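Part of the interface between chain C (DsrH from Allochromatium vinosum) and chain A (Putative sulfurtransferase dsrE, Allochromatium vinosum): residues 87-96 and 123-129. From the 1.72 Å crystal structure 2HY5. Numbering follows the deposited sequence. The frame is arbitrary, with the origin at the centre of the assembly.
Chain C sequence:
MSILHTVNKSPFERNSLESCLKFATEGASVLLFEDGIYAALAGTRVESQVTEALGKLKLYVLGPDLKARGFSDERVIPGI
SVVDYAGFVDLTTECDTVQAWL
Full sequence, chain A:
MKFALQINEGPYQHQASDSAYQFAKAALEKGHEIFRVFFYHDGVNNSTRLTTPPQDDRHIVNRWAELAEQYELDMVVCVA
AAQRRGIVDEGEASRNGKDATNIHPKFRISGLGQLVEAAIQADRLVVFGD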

# COMPACT_ATOMS: atom_id res chain seq x y z
N GLY C 87 11.81 -7.49 22.77
CA GLY C 87 10.70 -7.03 23.59
C GLY C 87 9.37 -7.22 22.87
O GLY C 87 8.35 -7.50 23.49
N PHE C 88 9.40 -7.05 21.55
CA PHE C 88 8.23 -7.20 20.69
C PHE C 88 7.78 -8.66 20.83
O PHE C 88 6.60 -8.94 21.03
CB PHE C 88 8.66 -6.88 19.25
CG PHE C 88 7.55 -6.87 18.22
CD1 PHE C 88 7.80 -6.38 16.95
CD2 PHE C 88 6.29 -7.39 18.50
CE1 PHE C 88 6.82 -6.41 15.96
CE2 PHE C 88 5.30 -7.43 17.52
CZ PHE C 88 5.56 -6.94 16.24
N VAL C 89 8.73 -9.58 20.74
CA VAL C 89 8.42 -10.99 20.88
C VAL C 89 7.82 -11.29 22.26
O VAL C 89 6.83 -12.01 22.35
CB VAL C 89 9.68 -11.86 20.69
CG1 VAL C 89 9.38 -13.31 21.07
CG2 VAL C 89 10.14 -11.79 19.24
N ASP C 90 8.40 -10.74 23.32
CA ASP C 90 7.87 -10.98 24.66
C ASP C 90 6.44 -10.46 24.80
O ASP C 90 5.63 -11.06 25.51
CB ASP C 90 8.75 -10.34 25.73
CG ASP C 90 10.06 -11.08 25.93
OD1 ASP C 90 10.09 -12.31 25.71
OD2 ASP C 90 11.05 -10.43 26.32
N LEU C 91 6.13 -9.35 24.13
CA LEU C 91 4.78 -8.81 24.20
C LEU C 91 3.77 -9.77 23.58
O LEU C 91 2.66 -9.93 24.09
CB LEU C 91 4.70 -7.46 23.49
CG LEU C 91 5.30 -6.25 24.23
CD1 LEU C 91 5.23 -5.02 23.34
CD2 LEU C 91 4.53 -6.02 25.53
N THR C 92 4.14 -10.42 22.48
CA THR C 92 3.21 -11.35 21.83
C THR C 92 2.95 -12.59 22.67
O THR C 92 1.87 -13.18 22.57
CB THR C 92 3.72 -11.81 20.44
OG1 THR C 92 4.93 -12.56 20.59
CG2 THR C 92 3.96 -10.60 19.53
N THR C 93 3.92 -12.99 23.48
CA THR C 93 3.75 -14.17 24.32
C THR C 93 3.11 -13.84 25.67
O THR C 93 2.43 -14.68 26.26
CB THR C 93 5.09 -14.91 24.57
OG1 THR C 93 6.02 -14.05 25.22
CG2 THR C 93 5.68 -15.38 23.25
N GLU C 94 3.33 -12.62 26.15
CA GLU C 94 2.74 -12.19 27.42
C GLU C 94 1.24 -12.00 27.22
O GLU C 94 0.43 -12.39 28.07
CB GLU C 94 3.39 -10.89 27.90
CG GLU C 94 4.84 -11.07 28.35
CD GLU C 94 5.58 -9.75 28.51
OE1 GLU C 94 6.74 -9.77 28.96
OE2 GLU C 94 5.00 -8.69 28.17
N CYS C 95 0.86 -11.39 26.09
CA CYS C 95 -0.55 -11.19 25.78
C CYS C 95 -1.12 -12.49 25.23
O CYS C 95 -0.38 -13.37 24.80
CB CYS C 95 -0.70 -10.06 24.76
SG CYS C 95 -0.28 -8.42 25.43
N ASP C 96 -2.44 -12.63 25.25
CA ASP C 96 -3.09 -13.86 24.79
C ASP C 96 -3.26 -13.97 23.28
O ASP C 96 -3.24 -15.07 22.73
CB ASP C 96 -4.45 -14.01 25.46
CG ASP C 96 -4.35 -14.14 26.96
OD1 ASP C 96 -5.40 -14.12 27.63
OD2 ASP C 96 -3.22 -14.27 27.48
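Chain A 123-129: DRLVVFG

Strand 124-128 of chain A (DsrE) lies across the last two turns of a chain C (DsrH) helix that begins earlier in the chain and ends at Glu94(C). The two axes approach to 9.7 Å, and their N-to-C directions make an angle of 134°, so the strand runs obliquely against the helix, closer to antiparallel than to parallel. The backbones come nearest at Thr92(C) and Arg124(A), whose CA atoms are 7.3 Å apart; the start of the strand therefore meets the end of the helix, while Phe128(A), at the far end of the strand, reaches back to Phe88(C), one turn earlier. Together the stretches bury 298 Å².

The extended backbone of chain A gives its side chains an alternating pattern: Arg124(A), Val126(A) and Phe128(A) make the contacts, whereas Leu125(A) and Val127(A) are out of reach of the helix. Arg124(A) dominates, with 103 Å² covered. Its CA-to-CB bond points toward chain C, and chi1 and chi2 are both m (-57° and -72°), chi3 is t, and chi4 is -82°. This conformation delivers the guanidinium to the carbonyl oxygens at the helix end. Because Cys95(C) leaves helical geometry, Asp96(C) N lies 5.1 Å from Thr92(C) O, too far for the next helical bond, and the arginine takes that place. Arg124(A) NE donates to Thr92(C) O at 2.8 Å and Arg124(A) NH2 to Cys95(C) O at 2.8 Å; a weak bond also runs from Arg124(A) NE to Cys95(C) O at 3.1 Å. Both acceptors lie at the edge of the guanidinium, near its plane, where its N-H groups point. Asp96(C) O instead sits over one face, 3.3 Å from Arg124(A) CZ, and although it is also 3.3 Å from Arg124(A) NE, the angle is too poor for a hydrogen bond. On its own chain, Arg124(A) NH1 donates to Asp123(A) O at 2.8 Å, which ties the guanidinium back to the backbone just before the strand.

Cys95(C), with phi/psi of -80/161°, is the first residue to leave helical geometry, although its N still bonds to Leu91(C) O at 3.1 Å. The carboxylate of Asp96(C) does not pair with the arginine: its CA-to-CB bond points away from chain A, and OD1 is hydrogen-bonded elsewhere in the structure.

Thr92(C) takes the p rotamer (chi1 64°), in which OG1 donates to Val89(C) O at 2.6 Å. The hydroxyl is thus satisfied within its own helix, and Thr92(C) CG2 lies 4.5 Å from Val126(A) CG2, on a side chain that is t (chi1 -171°).

Beyond this pair the contact is aromatic. Phe88(C), with chi1 t at -175°, points its CA-to-CB bond toward the strand. Phe128(A) leaves its backbone sideways, but with chi1 m at -66° the end of its ring comes nearer, bringing CE2 to 4.3 Å from CE1 of Phe88(C). The approach is oblique for both rings, an apolar contact that complements the polar one made by Arg124(A).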

# COMPACT_ATOMS: atom_id res chain seq x y z
N ASP A 123 0.59 -21.09 18.86
CA ASP A 123 0.02 -20.40 20.01
C ASP A 123 -0.32 -18.97 19.63
O ASP A 123 -1.26 -18.39 20.17
CB ASP A 123 1.02 -20.41 21.17
CG ASP A 123 1.30 -21.80 21.68
OD1 ASP A 123 0.34 -22.49 22.07
OD2 ASP A 123 2.48 -22.20 21.70
N ARG A 124 0.44 -18.40 18.70
CA ARG A 124 0.22 -17.03 18.26
C ARG A 124 0.35 -16.89 16.75
O ARG A 124 1.21 -17.52 16.13
CB ARG A 124 1.24 -16.10 18.92
CG ARG A 124 1.23 -16.11 20.44
CD ARG A 124 -0.00 -15.44 21.00
NE ARG A 124 0.05 -15.37 22.46
CZ ARG A 124 -0.29 -16.36 23.27
NH1 ARG A 124 -0.73 -17.51 22.77
NH2 ARG A 124 -0.20 -16.20 24.58
N LEU A 125 -0.51 -16.06 16.17
CA LEU A 125 -0.48 -15.78 14.73
C LEU A 125 -0.11 -14.31 14.62
O LEU A 125 -0.87 -13.44 15.03
CB LEU A 125 -1.84 -16.01 14.09
CG LEU A 125 -2.00 -15.49 12.66
CD1 LEU A 125 -1.08 -16.25 11.70
CD2 LEU A 125 -3.45 -15.63 12.24
N VAL A 126 1.07 -14.05 14.06
CA VAL A 126 1.55 -12.68 13.92
C VAL A 126 1.59 -12.34 12.44
O VAL A 126 2.33 -12.95 11.66
CB VAL A 126 2.95 -12.52 14.54
CG1 VAL A 126 3.34 -11.05 14.59
CG2 VAL A 126 2.95 -13.11 15.94
N VAL A 127 0.77 -11.36 12.06
CA VAL A 127 0.64 -10.93 10.67
C VAL A 127 1.39 -9.63 10.38
O VAL A 127 1.29 -8.66 11.13
CB VAL A 127 -0.84 -10.73 10.29
CG1 VAL A 127 -0.97 -10.42 8.80
CG2 VAL A 127 -1.64 -11.98 10.64
N PHE A 128 2.13 -9.63 9.28
CA PHE A 128 2.90 -8.46 8.88
C PHE A 128 2.41 -8.03 7.51
O PHE A 128 2.47 -8.80 6.55
CB PHE A 128 4.39 -8.80 8.82
CG PHE A 128 4.99 -9.11 10.16
CD1 PHE A 128 4.88 -10.39 10.71
CD2 PHE A 128 5.64 -8.12 10.90
CE1 PHE A 128 5.40 -10.67 11.98
CE2 PHE A 128 6.16 -8.40 12.17
CZ PHE A 128 6.04 -9.67 12.71
N GLY A 129 1.92 -6.81 7.42
CA GLY A 129 1.43 -6.33 6.14
C GLY A 129 1.48 -4.82 6.03
O GLY A 129 2.34 -4.18 6.62